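PDB 5HTL: MSHA biogenesis protein MshE from Vibrio cholerae, which binds the bacterial second messenger cyclic di-GMP through its MshEN domain and probably takes part in biogenesis of the MSHA pilus. Local coordinates for residues N56-A59 against Q60-S63; G47-S50 against E51-L55; L39-T42 against L43-L46; V66-L69 against S70-H73. All blocks are in the same frame, centred on the assembly; numbering follows the deposited sequence.

In the fold
Contacts 3, 2 and 1 follow in chain order and touch the same cyclic di-GMP. Contact 3 lies on helix 39-45, contact 2 at the turn into helix 51-62, and contact 1 on the later part of that helix. The centres of contacts 3 and 2 lie about 8 Å apart, with Leu54 CD2 packing 3.7 Å from Ile44 CD1. Those of contacts 2 and 1 are about 12 Å apart. Contacts 1 and 3 do not touch, yet the nucleotide meets both. Contact 4, centred about 16 Å from contact 1, packs Val66 CG2 3.5 Å from Ala59 CB of helix 51-62. Its Ile67 side chain is about 8 Å from a bound cyclic di-GMP. Contacts 1 and 4 both reach the second subunit.

Contact 1: N56-A59 against Q60-S63; sequences NFLA and QQLS. With C2E (9,9'-[(2R,3R,3aS,5S,7aR,9R,10R,10aS,12S,14aR)-3,5,10,12-tetrahydroxy-5,12-dioxidooctahydro-2H,7H-difuro[3,2-d:3',2'-j][1,3,7,9,2,8]tetraoxadiphosphacyclododecine-2,9-diyl]bis(2-amino-1,9-dihydro-6H-purin-6-one)), chain C.
Leu58 and Gln61 lie side by side on one flank of helix 51-62 and point together into the cyclic di-GMP pocket. Leu58 supplies the apolar half: both its methyl groups sit under one face of a guanine, CD1 3.5 Å from C2E C21 and CD2 3.7 Å from C2E N31. Gln61 supplies the polar half and uses both ends of its amide. Its OE1 accepts from the ribose hydroxyl O2A of C2E at 2.7 Å, while its NE2 donates to the phosphate oxygen O2P of C2E at 2.8 Å with an N-H...O angle of 143°. Reach comes from a fully extended chain, with CG anti to the backbone N (chi1 -177°) and the next bond also anti. A further bond from Gln61 NE2 to the backbone O of Lys8 fixes the amide's rotation, and Leu10 and Leu13 of helix 10-16 pack against this side chain.

Behind this first shell stands ordinary helical bonding: Gln61 N donates to Phe57 O at 2.8 Å and Leu62 N to Leu58 O at 2.9 Å. On another flank, Gln60 OE1 lies 3.5 Å from Phe57 CD1, the amide and ring planes inclined by 33°. Ser63 takes a positive phi in a Schellman motif at the helix end, and its OG bonds Arg7 of the second subunit beside another cyclic di-GMP. With a hydroxyl donating to OE1 and NE2 feeding a phosphate and a carbonyl oxygen, the two ends of the Gln61 amide are not interchangeable, so the bonding pattern itself defines which end is which.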
# COMPACT_ATOMS: atom_id res chain seq x y z
N ASN A 56 0.21 -11.69 8.52
CA ASN A 56 -0.77 -11.78 7.46
C ASN A 56 -1.91 -10.77 7.60
O ASN A 56 -2.39 -10.21 6.61
CB ASN A 56 -1.34 -13.21 7.38
CG ASN A 56 -0.32 -14.22 6.88
OD1 ASN A 56 0.59 -13.89 6.12
ND2 ASN A 56 -0.47 -15.47 7.31
N PHE A 57 -2.36 -10.52 8.83
CA PHE A 57 -3.46 -9.59 9.03
C PHE A 57 -3.07 -8.13 9.08
O PHE A 57 -3.87 -7.27 8.71
CB PHE A 57 -4.36 -10.05 10.18
CG PHE A 57 -5.13 -11.28 9.85
CD1 PHE A 57 -6.25 -11.20 9.05
CD2 PHE A 57 -4.69 -12.52 10.25
CE1 PHE A 57 -6.95 -12.34 8.71
CE2 PHE A 57 -5.38 -13.67 9.90
CZ PHE A 57 -6.51 -13.57 9.13
N LEU A 58 -1.84 -7.83 9.49
CA LEU A 58 -1.29 -6.49 9.31
C LEU A 58 -1.23 -6.18 7.81
O LEU A 58 -1.61 -5.10 7.37
CB LEU A 58 0.10 -6.37 9.92
CG LEU A 58 0.16 -6.18 11.43
CD1 LEU A 58 1.60 -6.21 11.93
CD2 LEU A 58 -0.52 -4.87 11.83
N ALA A 59 -0.79 -7.16 7.02
CA ALA A 59 -0.75 -6.99 5.57
C ALA A 59 -2.14 -6.70 5.01
O ALA A 59 -2.32 -5.80 4.19
CB ALA A 59 -0.14 -8.20 4.90
N GLN A 60 -3.14 -7.46 5.45
CA GLN A 60 -4.51 -7.19 5.01
C GLN A 60 -4.98 -5.80 5.45
O GLN A 60 -5.54 -5.04 4.65
CB GLN A 60 -5.45 -8.28 5.54
CG GLN A 60 -6.90 -8.07 5.14
CD GLN A 60 -7.77 -9.27 5.47
OE1 GLN A 60 -7.26 -10.35 5.80
NE2 GLN A 60 -9.08 -9.10 5.36
N GLN A 61 -4.76 -5.47 6.71
CA GLN A 61 -5.14 -4.17 7.24
C GLN A 61 -4.57 -3.00 6.45
O GLN A 61 -5.26 -2.01 6.17
CB GLN A 61 -4.70 -4.05 8.70
CG GLN A 61 -5.13 -2.73 9.33
CD GLN A 61 -4.49 -2.47 10.67
OE1 GLN A 61 -3.28 -2.63 10.84
NE2 GLN A 61 -5.31 -2.05 11.64
N LEU A 62 -3.28 -3.10 6.12
CA LEU A 62 -2.56 -2.03 5.44
C LEU A 62 -2.62 -2.10 3.91
O LEU A 62 -2.02 -1.26 3.23
CB LEU A 62 -1.11 -2.02 5.91
CG LEU A 62 -0.95 -1.88 7.43
CD1 LEU A 62 0.54 -1.97 7.81
CD2 LEU A 62 -1.59 -0.56 7.90
N SER A 63 -3.33 -3.11 3.41
CA SER A 63 -3.51 -3.35 1.97
C SER A 63 -2.17 -3.47 1.24
O SER A 63 -1.88 -2.73 0.30
CB SER A 63 -4.36 -2.25 1.34
OG SER A 63 -4.91 -2.70 0.12
P1 C2E C . -5.09 0.35 14.58
O2P C2E C . -5.43 -1.09 14.27
O1P C2E C . -5.90 1.32 13.75
O5' C2E C . -5.34 0.58 16.13
C5' C2E C . -5.01 1.74 16.84
C4' C2E C . -5.10 1.60 18.29
O4' C2E C . -6.41 1.31 18.68
C3' C2E C . -4.27 0.45 18.80
O3' C2E C . -3.00 0.92 19.20
C2' C2E C . -5.03 -0.11 19.82
O2' C2E C . -4.65 0.45 21.10
C1' C2E C . -6.45 0.20 19.53
N9 C2E C . -7.08 -0.87 18.80
C8 C2E C . -6.79 -1.68 17.80
N7 C2E C . -7.87 -2.44 17.60
C5 C2E C . -8.84 -2.08 18.49
C6 C2E C . -10.15 -2.55 18.69
O6 C2E C . -10.64 -3.54 17.93
N1 C2E C . -10.89 -2.00 19.66
C2 C2E C . -10.40 -1.01 20.41
N2 C2E C . -11.25 -0.48 21.43
N3 C2E C . -9.15 -0.52 20.25
C4 C2E C . -8.34 -1.03 19.30
P11 C2E C . -1.69 0.04 18.95
O21 C2E C . -0.50 0.68 19.65
O11 C2E C . -1.93 -1.31 19.57
O5A C2E C . -1.44 -0.22 17.44
C5A C2E C . -1.18 0.84 16.53
C4A C2E C . -1.31 0.52 15.13
O4A C2E C . -0.25 -0.42 14.73
C3A C2E C . -2.57 -0.18 14.81
O3A C2E C . -3.57 0.66 14.28
C2A C2E C . -2.20 -1.24 13.85
O2A C2E C . -2.27 -0.84 12.54
C1A C2E C . -0.79 -1.58 14.15
N91 C2E C . -0.53 -2.66 15.10
C81 C2E C . -1.29 -3.09 16.12
N71 C2E C . -0.65 -4.08 16.77
C51 C2E C . 0.55 -4.28 16.15
C61 C2E C . 1.64 -5.14 16.35
O61 C2E C . 1.67 -6.07 17.37
N11 C2E C . 2.68 -5.06 15.52
C21 C2E C . 2.70 -4.19 14.52
N21 C2E C . 3.85 -4.19 13.71
N31 C2E C . 1.69 -3.34 14.30
C41 C2E C . 0.61 -3.38 15.11

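Contact 2: G47-S50 against E51-L55; sequences GFLS and ETQLL. With C2E (9,9'-[(2R,3R,3aS,5S,7aR,9R,10R,10aS,12S,14aR)-3,5,10,12-tetrahydroxy-5,12-dioxidooctahydro-2H,7H-difuro[3,2-d:3',2'-j][1,3,7,9,2,8]tetraoxadiphosphacyclododecine-2,9-diyl]bis(2-amino-1,9-dihydro-6H-purin-6-one)), chain C.
Ser50 and Gln53 grip each other twice at the start of helix 51-62. Gln53 N donates to Ser50 OG at 3.1 Å with an N-H...O angle of 165°, and in return Ser50 N donates to Gln53 OE1 at 2.8 Å, lying in the carbonyl plane on a lone pair. The serine hydroxyl is placed for this by a chi1 of 72°, which sets OG between the backbone N and the carbonyl carbon. Leu49 fills the inner side: its CD1 meets Gln53 CB at 3.6 Å, and its CD2 packs on Leu54 CB at 3.9 Å, the two leucines crossing at about a right angle.

Reciprocal bonding of this kind is a capping box, with Ser50 as the N-cap; the first helical bond, Leu54 N to Ser50 O at 3.0 Å, follows directly. Leu54 also extends CD2 to within 3.5 Å of O61 of cyclic di-GMP, while Leu43 and Ile19 add to the packing around Leu49.

The outer side is looser. There a water bridges the segments, lying 2.9 Å from Phe48 O and accepting from Gln53 NE2 at 3.1 Å, and Glu51 and Thr52 are exposed on the first turn of the helix.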
# COMPACT_ATOMS: atom_id res chain seq x y z
N GLY A 47 -1.31 -15.67 23.83
CA GLY A 47 -1.45 -16.95 23.16
C GLY A 47 -2.66 -17.05 22.25
O GLY A 47 -3.02 -18.14 21.79
N PHE A 48 -3.27 -15.91 21.95
CA PHE A 48 -4.49 -15.88 21.14
C PHE A 48 -4.20 -15.75 19.65
O PHE A 48 -5.07 -15.95 18.80
CB PHE A 48 -5.36 -14.71 21.57
CG PHE A 48 -5.77 -14.74 23.02
CD1 PHE A 48 -5.92 -15.94 23.71
CD2 PHE A 48 -6.01 -13.55 23.69
CE1 PHE A 48 -6.31 -15.94 25.04
CE2 PHE A 48 -6.40 -13.55 25.02
CZ PHE A 48 -6.56 -14.74 25.70
N LEU A 49 -2.96 -15.38 19.34
CA LEU A 49 -2.55 -15.03 17.99
C LEU A 49 -1.09 -15.48 17.83
O LEU A 49 -0.35 -15.51 18.81
CB LEU A 49 -2.64 -13.51 17.81
CG LEU A 49 -2.43 -12.90 16.43
CD1 LEU A 49 -3.59 -13.21 15.50
CD2 LEU A 49 -2.23 -11.40 16.52
N SER A 50 -0.71 -15.86 16.61
CA SER A 50 0.68 -16.19 16.31
C SER A 50 1.38 -15.07 15.53
O SER A 50 0.73 -14.16 15.00
CB SER A 50 0.76 -17.46 15.49
OG SER A 50 0.31 -17.22 14.17
N GLU A 51 2.71 -15.14 15.46
CA GLU A 51 3.47 -14.17 14.68
C GLU A 51 3.09 -14.17 13.20
O GLU A 51 2.99 -13.12 12.58
CB GLU A 51 4.97 -14.42 14.84
CG GLU A 51 5.49 -14.18 16.25
CD GLU A 51 5.64 -12.70 16.62
OE1 GLU A 51 6.09 -12.43 17.75
OE2 GLU A 51 5.32 -11.82 15.79
N THR A 52 2.87 -15.36 12.64
CA THR A 52 2.51 -15.49 11.24
C THR A 52 1.14 -14.88 10.99
O THR A 52 0.93 -14.16 10.01
CB THR A 52 2.50 -16.96 10.81
OG1 THR A 52 3.81 -17.53 11.03
CG2 THR A 52 2.12 -17.10 9.34
N GLN A 53 0.19 -15.17 11.88
CA GLN A 53 -1.14 -14.58 11.78
C GLN A 53 -1.09 -13.06 11.84
O GLN A 53 -1.76 -12.39 11.05
CB GLN A 53 -2.04 -15.09 12.89
CG GLN A 53 -2.51 -16.51 12.73
CD GLN A 53 -3.30 -16.97 13.93
OE1 GLN A 53 -2.90 -16.73 15.08
NE2 GLN A 53 -4.42 -17.63 13.69
N LEU A 54 -0.33 -12.53 12.78
CA LEU A 54 -0.17 -11.08 12.88
C LEU A 54 0.38 -10.47 11.58
O LEU A 54 -0.14 -9.47 11.09
CB LEU A 54 0.70 -10.69 14.07
CG LEU A 54 0.98 -9.19 14.24
CD1 LEU A 54 -0.35 -8.42 14.34
CD2 LEU A 54 1.89 -8.93 15.44
N LEU A 55 1.43 -11.09 11.04
CA LEU A 55 2.03 -10.68 9.77
C LEU A 55 0.97 -10.61 8.66
O LEU A 55 0.84 -9.59 7.96
CB LEU A 55 3.12 -11.69 9.40
CG LEU A 55 3.89 -11.54 8.09
CD1 LEU A 55 5.02 -10.55 8.24
CD2 LEU A 55 4.44 -12.88 7.67
P1 C2E C . -5.09 0.35 14.58
O2P C2E C . -5.43 -1.09 14.27
O1P C2E C . -5.90 1.32 13.75
O5' C2E C . -5.34 0.58 16.13
C5' C2E C . -5.01 1.74 16.84
C4' C2E C . -5.10 1.60 18.29
O4' C2E C . -6.41 1.31 18.68
C3' C2E C . -4.27 0.45 18.80
O3' C2E C . -3.00 0.92 19.20
C2' C2E C . -5.03 -0.11 19.82
O2' C2E C . -4.65 0.45 21.10
C1' C2E C . -6.45 0.20 19.53
N9 C2E C . -7.08 -0.87 18.80
C8 C2E C . -6.79 -1.68 17.80
N7 C2E C . -7.87 -2.44 17.60
C5 C2E C . -8.84 -2.08 18.49
C6 C2E C . -10.15 -2.55 18.69
O6 C2E C . -10.64 -3.54 17.93
N1 C2E C . -10.89 -2.00 19.66
C2 C2E C . -10.40 -1.01 20.41
N2 C2E C . -11.25 -0.48 21.43
N3 C2E C . -9.15 -0.52 20.25
C4 C2E C . -8.34 -1.03 19.30
P11 C2E C . -1.69 0.04 18.95
O21 C2E C . -0.50 0.68 19.65
O11 C2E C . -1.93 -1.31 19.57
O5A C2E C . -1.44 -0.22 17.44
C5A C2E C . -1.18 0.84 16.53
C4A C2E C . -1.31 0.52 15.13
O4A C2E C . -0.25 -0.42 14.73
C3A C2E C . -2.57 -0.18 14.81
O3A C2E C . -3.57 0.66 14.28
C2A C2E C . -2.20 -1.24 13.85
O2A C2E C . -2.27 -0.84 12.54
C1A C2E C . -0.79 -1.58 14.15
N91 C2E C . -0.53 -2.66 15.10
C81 C2E C . -1.29 -3.09 16.12
N71 C2E C . -0.65 -4.08 16.77
C51 C2E C . 0.55 -4.28 16.15
C61 C2E C . 1.64 -5.14 16.35
O61 C2E C . 1.67 -6.07 17.37
N11 C2E C . 2.68 -5.06 15.52
C21 C2E C . 2.70 -4.19 14.52
N21 C2E C . 3.85 -4.19 13.71
N31 C2E C . 1.69 -3.34 14.30
C41 C2E C . 0.61 -3.38 15.11
O HOH W 1 -5.88 -17.46 16.47

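Contact 3: L39-T42 against L43-L46; sequences LGDT and LISL. With C2E (9,9'-[(2R,3R,3aS,5S,7aR,9R,10R,10aS,12S,14aR)-3,5,10,12-tetrahydroxy-5,12-dioxidooctahydro-2H,7H-difuro[3,2-d:3',2'-j][1,3,7,9,2,8]tetraoxadiphosphacyclododecine-2,9-diyl]bis(2-amino-1,9-dihydro-6H-purin-6-one)), chain C.
Two guanines of cyclic di-GMP meet the start of helix 39-45 in different ways. One turns its Hoogsteen edge to the backbone: Gly40 N donates to C2E N71 at 3.1 Å with an N-H...N angle of 166°, and Asp41 N makes a weak bond, bent to 128°, to C2E O61. C2E O61 in turn sits over the face of the Asp41 carboxylate, 3.4 Å from CG and about equally far from OD1 and OD2. The other guanine is met over a face, where Leu39 CD2 lies 3.4 Å from C2E C8. Between the bases, Leu39 N donates to the phosphate oxygen O11 of C2E at 2.8 Å. A phosphate at the first amides of a helix would probably be favoured by the helix dipole. Having no side chain, Gly40 lets its CA come within 3.2 Å of C2E O61.

Within the helix, Leu39 CG and Leu43 CD1 touch at 3.9 Å as their side chains cross obliquely. Thr42 O accepts twice near the helix end: from Leu46 N, and from Ser45 OG at 2.7 Å, a hydroxyl turned back by its chi1 of 82°. Thr42 OG1 bonds the backbone O of Arg38. Helix 22-32 covers the side carrying Leu39 and Leu43 through Leu25 and Ala28, and helix 51-62 meets Asp41 and Ile44 through Leu54, with Glu51 also on Ile44.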
# COMPACT_ATOMS: atom_id res chain seq x y z
N LEU A 39 -1.15 -3.89 20.20
CA LEU A 39 -2.22 -4.86 20.41
C LEU A 39 -1.88 -6.26 19.90
O LEU A 39 -2.14 -7.25 20.59
CB LEU A 39 -3.52 -4.38 19.76
CG LEU A 39 -4.70 -5.35 19.83
CD1 LEU A 39 -5.09 -5.66 21.27
CD2 LEU A 39 -5.86 -4.76 19.04
N GLY A 40 -1.31 -6.34 18.71
CA GLY A 40 -0.97 -7.63 18.12
C GLY A 40 -0.01 -8.40 19.01
O GLY A 40 -0.22 -9.58 19.31
N ASP A 41 1.06 -7.73 19.44
CA ASP A 41 2.04 -8.36 20.32
C ASP A 41 1.42 -8.75 21.67
O ASP A 41 1.81 -9.75 22.27
CB ASP A 41 3.26 -7.44 20.49
CG ASP A 41 4.15 -7.41 19.24
OD1 ASP A 41 4.19 -8.40 18.47
OD2 ASP A 41 4.84 -6.38 19.04
N THR A 42 0.44 -7.99 22.14
CA THR A 42 -0.27 -8.36 23.36
C THR A 42 -1.10 -9.63 23.16
O THR A 42 -1.08 -10.54 24.00
CB THR A 42 -1.16 -7.21 23.87
OG1 THR A 42 -0.33 -6.05 24.08
CG2 THR A 42 -1.81 -7.59 25.18
N LEU A 43 -1.83 -9.69 22.06
CA LEU A 43 -2.56 -10.90 21.69
C LEU A 43 -1.64 -12.12 21.55
O LEU A 43 -2.00 -13.22 21.98
CB LEU A 43 -3.33 -10.65 20.40
CG LEU A 43 -4.52 -9.70 20.55
CD1 LEU A 43 -4.94 -9.21 19.19
CD2 LEU A 43 -5.67 -10.40 21.28
N ILE A 44 -0.46 -11.93 20.97
CA ILE A 44 0.51 -13.02 20.85
C ILE A 44 1.03 -13.47 22.22
O ILE A 44 1.14 -14.67 22.50
CB ILE A 44 1.71 -12.61 19.98
CG1 ILE A 44 1.27 -12.47 18.53
CG2 ILE A 44 2.83 -13.65 20.07
CD1 ILE A 44 2.34 -11.86 17.64
N SER A 45 1.33 -12.51 23.08
CA SER A 45 1.79 -12.81 24.43
C SER A 45 0.77 -13.64 25.21
O SER A 45 1.14 -14.51 26.00
CB SER A 45 2.13 -11.52 25.18
OG SER A 45 0.97 -10.91 25.73
N LEU A 46 -0.52 -13.37 24.97
CA LEU A 46 -1.60 -14.07 25.65
C LEU A 46 -1.91 -15.41 24.99
O LEU A 46 -2.70 -16.19 25.52
CB LEU A 46 -2.86 -13.19 25.69
CG LEU A 46 -2.79 -12.00 26.65
CD1 LEU A 46 -3.84 -10.95 26.33
CD2 LEU A 46 -2.96 -12.48 28.08
P1 C2E C . -5.09 0.35 14.58
O2P C2E C . -5.43 -1.09 14.27
O1P C2E C . -5.90 1.32 13.75
O5' C2E C . -5.34 0.58 16.13
C5' C2E C . -5.01 1.74 16.84
C4' C2E C . -5.10 1.60 18.29
O4' C2E C . -6.41 1.31 18.68
C3' C2E C . -4.27 0.45 18.80
O3' C2E C . -3.00 0.92 19.20
C2' C2E C . -5.03 -0.11 19.82
O2' C2E C . -4.65 0.45 21.10
C1' C2E C . -6.45 0.20 19.53
N9 C2E C . -7.08 -0.87 18.80
C8 C2E C . -6.79 -1.68 17.80
N7 C2E C . -7.87 -2.44 17.60
C5 C2E C . -8.84 -2.08 18.49
C6 C2E C . -10.15 -2.55 18.69
O6 C2E C . -10.64 -3.54 17.93
N1 C2E C . -10.89 -2.00 19.66
C2 C2E C . -10.40 -1.01 20.41
N2 C2E C . -11.25 -0.48 21.43
N3 C2E C . -9.15 -0.52 20.25
C4 C2E C . -8.34 -1.03 19.30
P11 C2E C . -1.69 0.04 18.95
O21 C2E C . -0.50 0.68 19.65
O11 C2E C . -1.93 -1.31 19.57
O5A C2E C . -1.44 -0.22 17.44
C5A C2E C . -1.18 0.84 16.53
C4A C2E C . -1.31 0.52 15.13
O4A C2E C . -0.25 -0.42 14.73
C3A C2E C . -2.57 -0.18 14.81
O3A C2E C . -3.57 0.66 14.28
C2A C2E C . -2.20 -1.24 13.85
O2A C2E C . -2.27 -0.84 12.54
C1A C2E C . -0.79 -1.58 14.15
N91 C2E C . -0.53 -2.66 15.10
C81 C2E C . -1.29 -3.09 16.12
N71 C2E C . -0.65 -4.08 16.77
C51 C2E C . 0.55 -4.28 16.15
C61 C2E C . 1.64 -5.14 16.35
O61 C2E C . 1.67 -6.07 17.37
N11 C2E C . 2.68 -5.06 15.52
C21 C2E C . 2.70 -4.19 14.52
N21 C2E C . 3.85 -4.19 13.71
N31 C2E C . 1.69 -3.34 14.30
C41 C2E C . 0.61 -3.38 15.11

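Contact 4: V66-L69 against S70-H73; sequences VIDL and SRAH
A type I beta turn spans Asp68 to Arg71 in the loop after helix 51-62, and an Asx turn overlaps it. The beta turn is closed by Arg71 N donating to Asp68 O at 3.0 Å, 49° out of the carbonyl plane. Ala72 N adds a weak bond to the same oxygen, bent to 120°. The Asx turn comes from the Asp68 side chain, whose OD1 takes a weak bond from Ser70 N at 3.1 Å and a short one from Ser70 OG at 2.6 Å, on the syn side but somewhat out of the carboxylate plane. With CG opposite the backbone N (chi1 -179°), the carboxylate lies beside the carbonyl carbon, from which the chain continues to Ser70. Arg71 brings only its aliphatic part near, CD 3.9 Å from Asp68 OD2, while its NE remains 5.3 Å from that oxygen. A water donates to both Leu69 O and Ala72 O, linking the turn to the next residue.

Asn34 of the second subunit packs on Asp68 and Arg71. Gln136 of helix 134-144 bonds both Asp68 OD1 and Leu69 N. Ile67 pairs by its backbone with Ile131 of strand 126-131, and Leu69 packs on Leu93 and Ile95 of strand 92-98.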
# COMPACT_ATOMS: atom_id res chain seq x y z
N VAL A 66 2.47 -9.61 1.72
CA VAL A 66 3.55 -10.29 2.41
C VAL A 66 4.48 -10.87 1.36
O VAL A 66 4.01 -11.48 0.38
CB VAL A 66 3.01 -11.46 3.27
CG1 VAL A 66 4.15 -12.17 3.96
CG2 VAL A 66 1.99 -10.97 4.27
N ILE A 67 5.79 -10.69 1.52
CA ILE A 67 6.73 -11.37 0.63
C ILE A 67 7.55 -12.40 1.38
O ILE A 67 7.75 -12.29 2.60
CB ILE A 67 7.68 -10.40 -0.11
CG1 ILE A 67 8.54 -9.59 0.87
CG2 ILE A 67 6.87 -9.49 -1.03
CD1 ILE A 67 9.75 -8.95 0.21
N ASP A 68 7.99 -13.41 0.65
CA ASP A 68 8.99 -14.34 1.16
C ASP A 68 10.34 -13.80 0.72
O ASP A 68 10.82 -14.09 -0.38
CB ASP A 68 8.77 -15.73 0.58
CG ASP A 68 9.77 -16.74 1.09
OD1 ASP A 68 10.71 -16.36 1.83
OD2 ASP A 68 9.63 -17.93 0.74
N LEU A 69 10.97 -13.03 1.60
CA LEU A 69 12.20 -12.34 1.25
C LEU A 69 13.38 -13.32 1.05
O LEU A 69 14.37 -12.97 0.42
CB LEU A 69 12.49 -11.28 2.31
CG LEU A 69 13.65 -10.32 2.07
CD1 LEU A 69 13.56 -9.65 0.70
CD2 LEU A 69 13.67 -9.29 3.19
N SER A 70 13.25 -14.54 1.56
CA SER A 70 14.29 -15.55 1.37
C SER A 70 14.35 -16.04 -0.07
O SER A 70 15.33 -16.65 -0.50
CB SER A 70 14.05 -16.74 2.30
OG SER A 70 13.03 -17.59 1.80
N ARG A 71 13.29 -15.78 -0.83
CA ARG A 71 13.21 -16.26 -2.20
C ARG A 71 12.88 -15.16 -3.18
O ARG A 71 12.92 -15.37 -4.39
CB ARG A 71 12.15 -17.35 -2.31
CG ARG A 71 12.66 -18.72 -1.93
CD ARG A 71 11.58 -19.77 -2.11
NE ARG A 71 11.94 -20.76 -3.11
CZ ARG A 71 11.07 -21.29 -3.97
NH1 ARG A 71 9.80 -20.90 -3.95
NH2 ARG A 71 11.47 -22.19 -4.86
N ALA A 72 12.52 -14.00 -2.65
CA ALA A 72 12.01 -12.93 -3.50
C ALA A 72 13.09 -12.33 -4.39
O ALA A 72 14.28 -12.37 -4.09
CB ALA A 72 11.34 -11.85 -2.66
N HIS A 73 12.64 -11.79 -5.52
CA HIS A 73 13.49 -10.99 -6.38
C HIS A 73 13.93 -9.76 -5.60
O HIS A 73 13.12 -9.05 -5.01
CB HIS A 73 12.70 -10.55 -7.62
CG HIS A 73 13.46 -9.62 -8.51
ND1 HIS A 73 14.24 -10.07 -9.56
CD2 HIS A 73 13.56 -8.27 -8.51
CE1 HIS A 73 14.79 -9.03 -10.16
NE2 HIS A 73 14.40 -7.93 -9.55
O HOH W 2 15.55 -13.28 -1.82